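Local coordinates for methane monooxygenase hydroxylase, MmoD (PDB 6D7K), which probably regulates soluble methane monooxygenase, binding the hydroxylase component and inhibiting methane oxidation, at residues 60-63 / 64-68. Sequence-based numbering, arbitrary orientation.
Sequences KAVA and HVLSH
Leu66 packs against Val62 one turn earlier on helix 55-74, the two side chains lying side by side and pointing the same way. CB of Leu66 lies 3.3 Å from O of Val62, the carbonyl oxygen that also accepts the hydrogen bond from the backbone N of Leu66, at 2.9 Å. With its chi1 at -74°, CG of Leu66 stands beside its own backbone N and leans back along the helix, 4.0 Å from Val62 CG1. Farther out, CD1 of Leu66 completes the apolar contact, 3.7 Å from the same CG1 methyl of Val62. Cut back to an alanine here, the side chain would probably leave that methyl without its lateral neighbour and open a gap toward the sheet. Backbone i to i+4 hydrogen bonds bracket the pair: Val65 N reaches Ala61 O at 3.1 Å with a nearly straight N-H (173°), and Ser67 N reaches Ala63 O at 2.9 Å. On another side of the helix, the His64 ring meets the chain of another protein, where ND1 hydrogen-bonds to an acidic side chain. Val62 and Leu66 instead serve the intrachain core, Val62 touching Ile19, Ala27 and Trp38 and Leu66 His20, Tyr25 and Ile40, which seats the helix across strands 17-21, 25-31 and 36-42.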
# COMPACT_ATOMS: atom_id res chain seq x y z
N LYS H 60 9.07 31.90 -2.84
CA LYS H 60 10.11 31.45 -3.76
C LYS H 60 10.09 29.93 -3.88
O LYS H 60 10.22 29.39 -4.99
CB LYS H 60 11.46 31.96 -3.26
CG LYS H 60 11.58 33.47 -3.32
CD LYS H 60 12.01 33.93 -4.72
CE LYS H 60 13.14 33.02 -5.27
NZ LYS H 60 13.52 33.25 -6.71
N ALA H 61 9.89 29.24 -2.75
CA ALA H 61 9.81 27.79 -2.74
C ALA H 61 8.65 27.29 -3.59
O ALA H 61 8.82 26.41 -4.45
CB ALA H 61 9.67 27.30 -1.30
N VAL H 62 7.45 27.82 -3.33
CA VAL H 62 6.27 27.41 -4.08
C VAL H 62 6.47 27.70 -5.56
O VAL H 62 6.00 26.94 -6.43
CB VAL H 62 5.00 28.10 -3.52
CG1 VAL H 62 3.89 28.13 -4.56
CG2 VAL H 62 4.52 27.42 -2.23
N ALA H 63 7.19 28.78 -5.89
CA ALA H 63 7.42 29.10 -7.30
C ALA H 63 8.33 28.06 -7.96
O ALA H 63 8.10 27.66 -9.11
CB ALA H 63 7.97 30.52 -7.44
N HIS H 64 9.36 27.60 -7.25
CA HIS H 64 10.22 26.57 -7.81
C HIS H 64 9.41 25.32 -8.12
O HIS H 64 9.42 24.81 -9.24
CB HIS H 64 11.35 26.23 -6.83
CG HIS H 64 12.48 27.21 -6.84
ND1 HIS H 64 13.02 27.73 -8.00
CD2 HIS H 64 13.22 27.73 -5.83
CE1 HIS H 64 14.02 28.54 -7.70
NE2 HIS H 64 14.15 28.56 -6.39
N VAL H 65 8.70 24.80 -7.11
CA VAL H 65 7.95 23.55 -7.27
C VAL H 65 6.91 23.68 -8.36
O VAL H 65 6.65 22.72 -9.10
CB VAL H 65 7.29 23.13 -5.95
CG1 VAL H 65 6.55 21.83 -6.15
CG2 VAL H 65 8.31 23.03 -4.82
N LEU H 66 6.26 24.85 -8.46
CA LEU H 66 5.24 25.04 -9.50
C LEU H 66 5.87 25.08 -10.89
O LEU H 66 5.32 24.50 -11.84
CB LEU H 66 4.44 26.32 -9.24
CG LEU H 66 3.42 26.25 -8.09
CD1 LEU H 66 2.65 27.53 -7.98
CD2 LEU H 66 2.47 25.10 -8.28
N SER H 67 7.01 25.74 -11.05
CA SER H 67 7.69 25.67 -12.33
C SER H 67 7.88 24.22 -12.74
O SER H 67 7.78 23.89 -13.93
CB SER H 67 9.03 26.40 -12.25
OG SER H 67 10.07 25.63 -12.81
N HIS H 68 8.11 23.34 -11.77
CA HIS H 68 8.34 21.94 -12.09
C HIS H 68 7.03 21.27 -12.49
O HIS H 68 6.95 20.63 -13.54
CB HIS H 68 8.99 21.24 -10.89
CG HIS H 68 8.83 19.75 -10.88
ND1 HIS H 68 9.36 18.94 -11.86
CD2 HIS H 68 8.18 18.93 -10.02
CE1 HIS H 68 9.04 17.68 -11.60
NE2 HIS H 68 8.32 17.65 -10.49